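PDB 4ZXO: glycosyl hydrolase family 26 from Bacteroides ovatus, which is a family GH26 beta-mannanase that probably cleaves the backbone of galactomannan for this gut bacterium. Local coordinates for residues A[140-146]-A[194-200]; A[213-219]-A[250-255]; A[231-237]-A[265-271]. One frame throughout, in Å; residues are numbered along the deposited sequence.

Contact 1: residues A[140-146]-A[194-200]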
loop_
_atom_site.group_PDB
_atom_site.type_symbol
_atom_site.label_atom_id
_atom_site.label_comp_id
_atom_site.label_asym_id
_atom_site.label_seq_id
_atom_site.Cartn_x
_atom_site.Cartn_y
_atom_site.Cartn_z
ATOM N N ASP A 140 -16.676 9.214 2.077
ATOM C CA ASP A 140 -17.766 8.594 1.352
ATOM C C ASP A 140 -17.431 8.528 -0.131
ATOM O O ASP A 140 -17.841 7.599 -0.825
ATOM C CB ASP A 140 -19.088 9.371 1.566
ATOM C CG ASP A 140 -19.685 9.127 2.924
ATOM O OD1 ASP A 140 -19.163 8.278 3.706
ATOM O OD2 ASP A 140 -20.766 9.694 3.188
ATOM N N ARG A 141 -16.657 9.489 -0.621
ATOM C CA ARG A 141 -16.245 9.485 -2.038
ATOM C C ARG A 141 -15.284 8.339 -2.288
ATOM O O ARG A 141 -15.378 7.632 -3.311
ATOM C CB ARG A 141 -15.610 10.856 -2.444
ATOM C CG ARG A 141 -16.709 11.983 -2.563
ATOM C CD ARG A 141 -16.217 13.448 -2.782
ATOM N NE ARG A 141 -17.222 14.159 -3.580
ATOM C CZ ARG A 141 -17.252 15.471 -3.805
ATOM N NH1 ARG A 141 -18.210 15.957 -4.593
ATOM N NH2 ARG A 141 -16.326 16.299 -3.274
ATOM N N VAL A 142 -14.359 8.117 -1.356
ATOM C CA VAL A 142 -13.548 6.888 -1.402
ATOM C C VAL A 142 -14.431 5.634 -1.333
ATOM O O VAL A 142 -14.258 4.680 -2.111
ATOM C CB VAL A 142 -12.538 6.864 -0.223
ATOM C CG1 VAL A 142 -11.886 5.459 -0.101
ATOM C CG2 VAL A 142 -11.476 7.954 -0.433
ATOM N N ALA A 143 -15.395 5.616 -0.407
ATOM C CA ALA A 143 -16.277 4.438 -0.285
ATOM C C ALA A 143 -16.991 4.117 -1.615
ATOM O O ALA A 143 -17.012 2.946 -2.079
ATOM C CB ALA A 143 -17.291 4.661 0.840
ATOM N N ASP A 144 -17.537 5.154 -2.253
ATOM C CA ASP A 144 -18.230 4.935 -3.523
ATOM C C ASP A 144 -17.295 4.387 -4.623
ATOM O O ASP A 144 -17.709 3.506 -5.412
ATOM C CB ASP A 144 -18.845 6.230 -4.020
ATOM C CG ASP A 144 -20.057 6.655 -3.227
ATOM O OD1 ASP A 144 -20.653 5.806 -2.524
ATOM O OD2 ASP A 144 -20.402 7.846 -3.322
ATOM N N PHE A 145 -16.034 4.850 -4.649
ATOM C CA PHE A 145 -15.093 4.278 -5.597
ATOM C C PHE A 145 -14.841 2.799 -5.284
ATOM O O PHE A 145 -14.851 1.956 -6.175
ATOM C CB PHE A 145 -13.785 5.038 -5.604
ATOM C CG PHE A 145 -12.834 4.500 -6.617
ATOM C CD1 PHE A 145 -12.976 4.819 -7.941
ATOM C CD2 PHE A 145 -11.804 3.662 -6.255
ATOM C CE1 PHE A 145 -12.085 4.302 -8.897
ATOM C CE2 PHE A 145 -10.904 3.146 -7.204
ATOM C CZ PHE A 145 -11.066 3.469 -8.518
ATOM N N LEU A 146 -14.604 2.480 -4.024
ATOM C CA LEU A 146 -14.355 1.092 -3.637
ATOM C C LEU A 146 -15.514 0.151 -4.015
ATOM O O LEU A 146 -15.307 -1.002 -4.405
ATOM C CB LEU A 146 -14.085 1.022 -2.130
ATOM C CG LEU A 146 -12.765 1.728 -1.715
ATOM C CD1 LEU A 146 -12.558 1.698 -0.207
ATOM C CD2 LEU A 146 -11.529 1.150 -2.423
ATOM N N ARG A 194 -17.345 5.082 8.253
ATOM C CA ARG A 194 -18.027 5.437 7.028
ATOM C C ARG A 194 -17.948 4.281 6.038
ATOM O O ARG A 194 -18.943 3.975 5.320
ATOM C CB ARG A 194 -17.462 6.709 6.373
ATOM C CG ARG A 194 -17.581 7.964 7.136
ATOM C CD ARG A 194 -18.998 8.211 7.604
ATOM N NE ARG A 194 -19.872 8.610 6.518
ATOM C CZ ARG A 194 -21.182 8.810 6.699
ATOM N NH1 ARG A 194 -21.734 8.658 7.906
ATOM N NH2 ARG A 194 -21.959 9.141 5.671
ATOM N N LEU A 195 -16.797 3.600 5.987
ATOM C CA LEU A 195 -16.754 2.475 5.074
ATOM C C LEU A 195 -17.795 1.442 5.463
ATOM O O LEU A 195 -18.499 0.873 4.613
ATOM C CB LEU A 195 -15.360 1.858 5.073
ATOM C CG LEU A 195 -14.252 2.754 4.527
ATOM C CD1 LEU A 195 -12.888 2.051 4.730
ATOM C CD2 LEU A 195 -14.439 2.975 3.047
ATOM N N ARG A 196 -17.902 1.179 6.749
ATOM C CA ARG A 196 -18.897 0.175 7.174
ATOM C C ARG A 196 -20.345 0.572 6.906
ATOM O O ARG A 196 -21.156 -0.258 6.483
ATOM C CB ARG A 196 -18.774 -0.129 8.655
ATOM C CG ARG A 196 -17.532 -0.883 9.024
ATOM C CD ARG A 196 -17.477 -1.052 10.514
ATOM N NE ARG A 196 -18.491 -1.994 10.969
ATOM C CZ ARG A 196 -18.980 -1.983 12.190
ATOM N NH1 ARG A 196 -18.551 -1.048 13.048
ATOM N NH2 ARG A 196 -19.902 -2.883 12.537
ATOM N N LEU A 197 -20.667 1.831 7.176
ATOM C CA LEU A 197 -22.018 2.303 6.918
ATOM C C LEU A 197 -22.382 2.150 5.447
ATOM O O LEU A 197 -23.512 1.785 5.127
ATOM C CB LEU A 197 -22.170 3.755 7.323
ATOM C CG LEU A 197 -22.405 4.131 8.776
ATOM C CD1 LEU A 197 -22.157 5.617 8.970
ATOM C CD2 LEU A 197 -23.809 3.780 9.202
ATOM N N LYS A 198 -21.405 2.418 4.569
ATOM C CA LYS A 198 -21.597 2.345 3.119
ATOM C C LYS A 198 -21.669 0.907 2.610
ATOM O O LYS A 198 -21.974 0.673 1.433
ATOM C CB LYS A 198 -20.435 3.078 2.382
ATOM C CG LYS A 198 -20.220 4.582 2.691
ATOM C CD LYS A 198 -21.173 5.547 2.034
ATOM C CE LYS A 198 -20.853 5.800 0.586
ATOM N NZ LYS A 198 -22.008 6.500 -0.046
ATOM N N GLY A 199 -21.344 -0.066 3.466
ATOM C CA GLY A 199 -21.322 -1.462 3.069
ATOM C C GLY A 199 -20.093 -1.799 2.264
ATOM O O GLY A 199 -20.126 -2.689 1.390
ATOM N N VAL A 200 -18.992 -1.091 2.539
ATOM C CA VAL A 200 -17.748 -1.403 1.833
ATOM C C VAL A 200 -17.128 -2.671 2.435
ATOM O O VAL A 200 -16.192 -2.606 3.206
ATOM C CB VAL A 200 -16.745 -0.235 1.905
ATOM C CG1 VAL A 200 -15.541 -0.549 1.059
ATOM C CG2 VAL A 200 -17.385 1.023 1.332
HETATM O O HOH W 1 -22.570 9.089 1.195
#

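Contact 2: residues A[213-219]-A[250-255]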
loop_
_atom_site.group_PDB
_atom_site.type_symbol
_atom_site.label_atom_id
_atom_site.label_comp_id
_atom_site.label_asym_id
_atom_site.label_seq_id
_atom_site.Cartn_x
_atom_site.Cartn_y
_atom_site.Cartn_z
ATOM N N SER A 213 9.849 4.771 14.548
ATOM C CA SER A 213 9.676 3.960 15.744
ATOM C C SER A 213 10.867 3.038 15.937
ATOM O O SER A 213 11.284 2.369 15.008
ATOM C CB SER A 213 8.415 3.094 15.634
ATOM O OG SER A 213 7.257 3.892 15.435
ATOM N N ASP A 214 11.389 2.984 17.152
ATOM C CA ASP A 214 12.492 2.064 17.432
ATOM C C ASP A 214 12.094 0.784 18.110
ATOM O O ASP A 214 12.908 -0.108 18.233
ATOM C CB ASP A 214 13.552 2.750 18.278
ATOM C CG ASP A 214 14.497 3.609 17.444
ATOM O OD1 ASP A 214 14.628 3.432 16.210
ATOM O OD2 ASP A 214 15.169 4.459 18.057
ATOM N N THR A 215 10.845 0.684 18.526
ATOM C CA THR A 215 10.315 -0.449 19.281
ATOM C C THR A 215 8.864 -0.675 18.907
ATOM O O THR A 215 8.218 0.197 18.298
ATOM C CB THR A 215 10.366 -0.229 20.835
ATOM O OG1 THR A 215 9.558 0.909 21.165
ATOM C CG2 THR A 215 11.793 -0.017 21.309
ATOM N N VAL A 216 8.346 -1.836 19.284
ATOM C CA VAL A 216 6.929 -2.130 19.080
ATOM C C VAL A 216 6.007 -1.135 19.818
ATOM O O VAL A 216 4.999 -0.698 19.270
ATOM C CB VAL A 216 6.593 -3.573 19.534
ATOM C CG1 VAL A 216 5.064 -3.777 19.502
ATOM C CG2 VAL A 216 7.239 -4.534 18.581
ATOM N N GLU A 217 6.408 -0.744 21.039
ATOM C CA GLU A 217 5.632 0.233 21.801
ATOM C C GLU A 217 5.422 1.504 20.970
ATOM O O GLU A 217 4.297 2.064 20.883
ATOM C CB GLU A 217 6.354 0.554 23.156
ATOM C CG GLU A 217 5.873 1.829 23.881
ATOM C CD GLU A 217 6.617 2.032 25.169
ATOM O OE1 GLU A 217 6.766 1.036 25.875
ATOM O OE2 GLU A 217 7.115 3.148 25.439
ATOM N N GLU A 218 6.513 1.983 20.367
ATOM C CA GLU A 218 6.456 3.202 19.602
ATOM C C GLU A 218 5.621 2.996 18.336
ATOM O O GLU A 218 4.847 3.847 17.931
ATOM C CB GLU A 218 7.858 3.676 19.234
ATOM C CG GLU A 218 8.667 4.175 20.462
ATOM C CD GLU A 218 10.156 4.140 20.181
ATOM O OE1 GLU A 218 10.629 4.850 19.227
ATOM O OE2 GLU A 218 10.855 3.381 20.910
ATOM N N TYR A 219 5.832 1.859 17.680
ATOM C CA TYR A 219 5.101 1.570 16.464
ATOM C C TYR A 219 3.620 1.590 16.691
ATOM O O TYR A 219 2.877 2.060 15.822
ATOM C CB TYR A 219 5.563 0.185 15.931
ATOM C CG TYR A 219 4.835 -0.318 14.700
ATOM C CD1 TYR A 219 5.267 0.032 13.410
ATOM C CD2 TYR A 219 3.763 -1.184 14.826
ATOM C CE1 TYR A 219 4.598 -0.457 12.279
ATOM C CE2 TYR A 219 3.086 -1.649 13.722
ATOM C CZ TYR A 219 3.493 -1.287 12.447
ATOM O OH TYR A 219 2.815 -1.757 11.349
ATOM N N LYS A 250 15.378 -3.591 11.553
ATOM C CA LYS A 250 14.725 -3.134 12.755
ATOM C C LYS A 250 13.197 -3.093 12.565
ATOM O O LYS A 250 12.447 -3.607 13.415
ATOM C CB LYS A 250 15.224 -1.746 13.131
ATOM C CG LYS A 250 14.607 -1.229 14.391
ATOM C CD LYS A 250 14.812 0.305 14.481
ATOM C CE LYS A 250 13.743 1.022 13.667
ATOM N NZ LYS A 250 13.938 2.504 13.673
ATOM N N MET A 251 12.722 -2.477 11.472
ATOM C CA MET A 251 11.270 -2.394 11.320
ATOM C C MET A 251 10.622 -3.738 11.043
ATOM O O MET A 251 9.524 -3.983 11.542
ATOM C CB MET A 251 10.894 -1.442 10.166
ATOM C CG MET A 251 11.179 0.017 10.460
ATOM S SD MET A 251 10.657 0.637 12.100
ATOM C CE MET A 251 8.889 0.298 12.013
ATOM N N LEU A 252 11.253 -4.605 10.239
ATOM C CA LEU A 252 10.606 -5.887 10.004
ATOM C C LEU A 252 10.622 -6.772 11.260
ATOM O O LEU A 252 9.694 -7.564 11.432
ATOM C CB LEU A 252 11.282 -6.606 8.831
ATOM C CG LEU A 252 11.174 -5.772 7.539
ATOM C CD1 LEU A 252 11.729 -6.603 6.345
ATOM C CD2 LEU A 252 9.730 -5.282 7.289
ATOM N N THR A 253 11.638 -6.628 12.126
ATOM C CA THR A 253 11.638 -7.304 13.426
ATOM C C THR A 253 10.448 -6.798 14.265
ATOM O O THR A 253 9.713 -7.569 14.913
ATOM C CB THR A 253 12.990 -7.056 14.126
ATOM O OG1 THR A 253 13.988 -7.750 13.351
ATOM C CG2 THR A 253 13.015 -7.620 15.575
ATOM N N ILE A 254 10.266 -5.482 14.280
ATOM C CA ILE A 254 9.119 -4.890 14.980
ATOM C C ILE A 254 7.797 -5.407 14.419
ATOM O O ILE A 254 6.932 -5.841 15.185
ATOM C CB ILE A 254 9.170 -3.365 14.895
ATOM C CG1 ILE A 254 10.239 -2.843 15.852
ATOM C CG2 ILE A 254 7.777 -2.720 15.214
ATOM C CD1 ILE A 254 10.609 -1.388 15.594
ATOM N N LEU A 255 7.660 -5.429 13.095
ATOM C CA LEU A 255 6.447 -5.937 12.461
ATOM C C LEU A 255 6.190 -7.388 12.811
ATOM O O LEU A 255 5.052 -7.753 13.148
ATOM C CB LEU A 255 6.496 -5.852 10.920
ATOM C CG LEU A 255 6.366 -4.494 10.287
ATOM C CD1 LEU A 255 6.163 -4.629 8.811
ATOM C CD2 LEU A 255 5.242 -3.701 10.891
#

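Contact 3: residues A[231-237]-A[265-271]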
loop_
_atom_site.group_PDB
_atom_site.type_symbol
_atom_site.label_atom_id
_atom_site.label_comp_id
_atom_site.label_asym_id
_atom_site.label_seq_id
_atom_site.Cartn_x
_atom_site.Cartn_y
_atom_site.Cartn_z
ATOM N N VAL A 231 -3.748 -5.361 8.457
ATOM C CA VAL A 231 -2.379 -5.632 7.982
ATOM C C VAL A 231 -1.441 -4.640 8.642
ATOM O O VAL A 231 -1.713 -3.429 8.617
ATOM C CB VAL A 231 -2.267 -5.465 6.456
ATOM C CG1 VAL A 231 -0.784 -5.640 5.991
ATOM C CG2 VAL A 231 -3.259 -6.418 5.743
ATOM N N LEU A 232 -0.359 -5.124 9.229
ATOM C CA LEU A 232 0.661 -4.247 9.828
ATOM C C LEU A 232 1.776 -4.015 8.799
ATOM O O LEU A 232 2.440 -4.971 8.377
ATOM C CB LEU A 232 1.240 -4.867 11.115
ATOM C CG LEU A 232 0.199 -5.072 12.207
ATOM C CD1 LEU A 232 0.882 -5.758 13.435
ATOM C CD2 LEU A 232 -0.518 -3.758 12.586
ATOM N N GLY A 233 1.973 -2.768 8.396
ATOM C CA GLY A 233 2.985 -2.474 7.396
ATOM C C GLY A 233 3.997 -1.459 7.875
ATOM O O GLY A 233 3.935 -0.918 9.002
ATOM N N THR A 234 4.945 -1.184 6.993
ATOM C CA THR A 234 5.900 -0.098 7.250
ATOM C C THR A 234 6.407 0.390 5.886
ATOM O O THR A 234 6.400 -0.372 4.895
ATOM C CB THR A 234 7.067 -0.550 8.155
ATOM O OG1 THR A 234 7.849 0.592 8.533
ATOM C CG2 THR A 234 7.974 -1.532 7.392
ATOM N N ASP A 235 6.764 1.668 5.828
ATOM C CA ASP A 235 7.351 2.274 4.638
ATOM C C ASP A 235 8.801 2.647 4.946
ATOM O O ASP A 235 9.046 3.540 5.778
ATOM C CB ASP A 235 6.593 3.564 4.215
ATOM C CG ASP A 235 5.176 3.319 3.750
ATOM O OD1 ASP A 235 4.711 2.149 3.751
ATOM O OD2 ASP A 235 4.528 4.347 3.382
ATOM N N VAL A 236 9.763 2.009 4.287
ATOM C CA VAL A 236 11.173 2.266 4.563
ATOM C C VAL A 236 11.923 2.253 3.245
ATOM O O VAL A 236 11.906 1.227 2.549
ATOM C CB VAL A 236 11.814 1.188 5.531
ATOM C CG1 VAL A 236 13.280 1.532 5.797
ATOM C CG2 VAL A 236 10.992 1.017 6.827
ATOM N N TYR A 237 12.533 3.395 2.887
ATOM C CA TYR A 237 13.312 3.508 1.641
ATOM C C TYR A 237 14.815 3.494 1.903
ATOM O O TYR A 237 15.271 3.840 2.994
ATOM C CB TYR A 237 12.945 4.809 0.895
ATOM C CG TYR A 237 11.593 4.715 0.214
ATOM C CD1 TYR A 237 11.475 4.376 -1.147
ATOM C CD2 TYR A 237 10.444 4.959 0.933
ATOM C CE1 TYR A 237 10.238 4.292 -1.758
ATOM C CE2 TYR A 237 9.188 4.859 0.331
ATOM C CZ TYR A 237 9.088 4.514 -1.004
ATOM O OH TYR A 237 7.842 4.431 -1.589
ATOM N N PRO A 265 -1.159 -10.261 9.712
ATOM C CA PRO A 265 -0.112 -10.412 8.693
ATOM C C PRO A 265 0.642 -9.093 8.582
ATOM O O PRO A 265 0.103 -8.046 8.932
ATOM C CB PRO A 265 -0.910 -10.710 7.424
ATOM C CG PRO A 265 -2.194 -10.057 7.626
ATOM C CD PRO A 265 -2.496 -10.140 9.105
ATOM N N ILE A 266 1.837 -9.173 8.013
ATOM C CA ILE A 266 2.723 -8.023 7.917
ATOM C C ILE A 266 3.166 -7.806 6.469
ATOM O O ILE A 266 3.114 -8.723 5.626
ATOM C CB ILE A 266 3.954 -8.207 8.832
ATOM C CG1 ILE A 266 4.836 -9.357 8.334
ATOM C CG2 ILE A 266 3.472 -8.385 10.304
ATOM C CD1 ILE A 266 6.129 -9.499 9.140
ATOM N N ALA A 267 3.592 -6.593 6.178
ATOM C CA ALA A 267 4.017 -6.281 4.837
ATOM C C ALA A 267 4.975 -5.094 4.809
ATOM O O ALA A 267 4.885 -4.202 5.638
ATOM C CB ALA A 267 2.786 -5.956 3.930
ATOM N N LEU A 268 5.863 -5.098 3.825
ATOM C CA LEU A 268 6.691 -3.934 3.558
ATOM C C LEU A 268 5.949 -3.138 2.484
ATOM O O LEU A 268 5.985 -3.473 1.306
ATOM C CB LEU A 268 8.092 -4.376 3.143
ATOM C CG LEU A 268 9.107 -3.284 2.773
ATOM C CD1 LEU A 268 9.266 -2.154 3.827
ATOM C CD2 LEU A 268 10.449 -3.931 2.512
ATOM N N THR A 269 5.128 -2.191 2.942
ATOM C CA THR A 269 4.099 -1.602 2.101
ATOM C C THR A 269 4.652 -0.537 1.138
ATOM O O THR A 269 4.004 -0.237 0.130
ATOM C CB THR A 269 2.935 -1.020 2.969
ATOM O OG1 THR A 269 3.470 -0.269 4.068
ATOM C CG2 THR A 269 2.126 -2.213 3.524
ATOM N N GLU A 270 5.820 0.032 1.448
ATOM C CA GLU A 270 6.570 0.843 0.460
ATOM C C GLU A 270 8.051 0.633 0.732
ATOM O O GLU A 270 8.481 0.685 1.889
ATOM C CB GLU A 270 6.322 2.353 0.559
ATOM C CG GLU A 270 4.966 2.815 0.170
ATOM C CD GLU A 270 4.845 4.313 0.122
ATOM O OE1 GLU A 270 5.852 5.018 -0.098
ATOM O OE2 GLU A 270 3.726 4.827 0.294
ATOM N N THR A 271 8.851 0.449 -0.305
ATOM C CA THR A 271 10.276 0.501 -0.205
ATOM C C THR A 271 10.840 0.792 -1.592
ATOM O O THR A 271 10.091 1.006 -2.578
ATOM C CB THR A 271 10.869 -0.822 0.359
ATOM O OG1 THR A 271 12.248 -0.617 0.748
ATOM C CG2 THR A 271 10.761 -1.930 -0.612
#

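Contact 1: residues A[140-146]-A[194-200]
Asp140 OD2 is gripped by two partners: Arg194 NH2 at 2.8 Å and a water molecule that donates to it. The arginine bond is nearly straight, 171° at the hydrogen, and takes the syn lone pair of OD2. Its companion runs from Arg194 NE to Asp140 OD1 at 2.9 Å, also on the syn side but 24° out of the carboxylate plane. The guanidinium thus meets the acid side-on, one nitrogen to each oxygen, and the two groups are nearly coplanar, as expected if the paired bonds restrict their rotation. Bends at the second and third torsions of Arg194 (chi3 -73°) curl its chain so that this edge faces Asp140.

The water on OD2 accepts from Lys198 NZ and spans a gap in which Lys198 NZ and Asp140 OD2 stand 4.7 Å apart. Lys198 makes its direct salt bridge to the next acid along the helix, Asp144 OD1 lying 2.9 Å from Lys198 NZ. On its way there the folded lysine chain passes over a methyl group, and the 3.5 Å between Lys198 CG and Ala143 CB is tighter than a usual carbon contact.

Under these charges the packing is apolar. Ala143 CB meets Val200 CG2 at 3.7 Å, and Leu195 CD2 touches both Ala143 and Leu146. Val200 CG1 rests 3.8 Å from Leu146 CB, the two side chains crossing at about a right angle. Gly199, whose positive phi belongs to a Schellman motif, turns the chain after helix 181-197, and Val200 beyond it also reaches Leu147.

Two acids one turn apart on helix 132-147 therefore face Arg194 and Lys198, four residues apart in the partner segment, which probably adds an electrostatic component to a junction otherwise made of alanine, valine and leucine side chains.

Contact 2: residues A[213-219]-A[250-255]
Ile254 packs into the first turn of helix 216-219 and its approach. With CG1 anti to the carbonyl carbon (chi1 -75°), its branches part: Ile254 CD1 reaches the backbone at Thr215 N, 3.6 Å away, while Ile254 CG2 presses on Tyr219 CB at 3.7 Å. Val216 slides past it in the opposite direction, with Val216 CG2 lying 3.9 Å from Ile254 CG2.

The buried half centres on Tyr219. Its CG stands anti to the backbone N (chi1 176°), which sends the ring across to the long helix. Leu255 CD2 comes within 3.4 Å of Tyr219 CZ, the two side chains crossing at about a right angle. Farther back along the ring, Met251 CE approaches Tyr219 CD1 at 3.9 Å, so methyl groups of Met251, Ile254 and Leu255, about one turn of the helix, lie obliquely around it. The phenol oxygen has its hydrogen-bond partner outside the contact, in Gly233 O of the neighbouring strand, and Tyr207 packs edge-to-face on the ring.

The solvent side is polar rather than close-packed: Asp214 is exposed, and a salt bridge joins its OD1 to Lys250 NZ at 2.8 Å, nearly along the C-O axis. Lys250 NZ makes only a weak bond to Ser213 O, and also bonds to Gln247 OE1, its strongest partner, and Met211 O. The loop itself is braced from the helix: Glu218 OE1 accepts from Asp214 N at 2.9 Å, above its carboxylate plane, while Thr215 is the N-cap, OG1 accepting weakly from Glu218 N and donating to Glu218 OE2.

A short capped helix, entered from the loop after strand 203-207 and packed against the next long helix, is consistent with the outer helical layer of a (beta/alpha)8 barrel.

Contact 3: residues A[231-237]-A[265-271]
Strands 231-235 and 266-269 are neighbours in the parallel barrel sheet and the two ends of a beta-alpha-beta unit connected by helix 241-262. Their axes approach to 4.6 Å at 27°. The register opens with Leu232 N giving a straight bond to Pro265 O at 3.0 Å, and Leu232 O returns one from Ala267 N; farther along, Thr234 N reaches Ala267 O only weakly. Leu268 CD1 packs on Thr234 CG2 at 3.8 Å, on the sheet face turned to the helix.

Beyond Leu268 side chains join the pairing. Thr269 OG1 lies between the backbone N and the carbonyl carbon (chi1 45°), from where it donates to Asp235 OD1 at 2.7 Å. The carboxylates of Asp235 and Glu270 are stacked, their planes 30° apart, with Asp235 OD2 and Glu270 OE2 3.2 Å from each other; Arg162 forms salt bridges to both. Tyr237 OH donates to Glu270 OE1 at 2.6 Å, on the anti side and somewhat out of the carboxylate plane, while Thr271 CA sits over one face of the tyrosine ring. Thr271 OG1 adds a side-chain bond of 2.6 Å to Val236 O.

Glu270, oriented by Tyr237 and Arg162 and close to Glu166, occupies the C-terminal end of the seventh barrel strand, where clan GH-A glycosidases such as GH26 mannanases carry their nucleophile.

In the fold
Contact 3 is the core contact, its centre about 8 Å from that of the chain; contacts 1 and 2, each about 18 Å out, are partly buried packing of helices and the loops adjoining them. Contacts 2 and 3 share surroundings: helix 241-262 supplies one segment of contact 2 and connects the two strands of contact 3, and Leu255 CD1 lies 3.4 Å from Ala267 O. Contact 1 stands apart, its nearest atoms about 12 Å from contact 3 and about 17 Å from contact 2. The chemistry follows position: salt bridges border apolar packing, aliphatic in contact 1 and built round a tyrosine in contact 2, whereas contact 3 combines a parallel backbone ladder with buried acids at the strand ends.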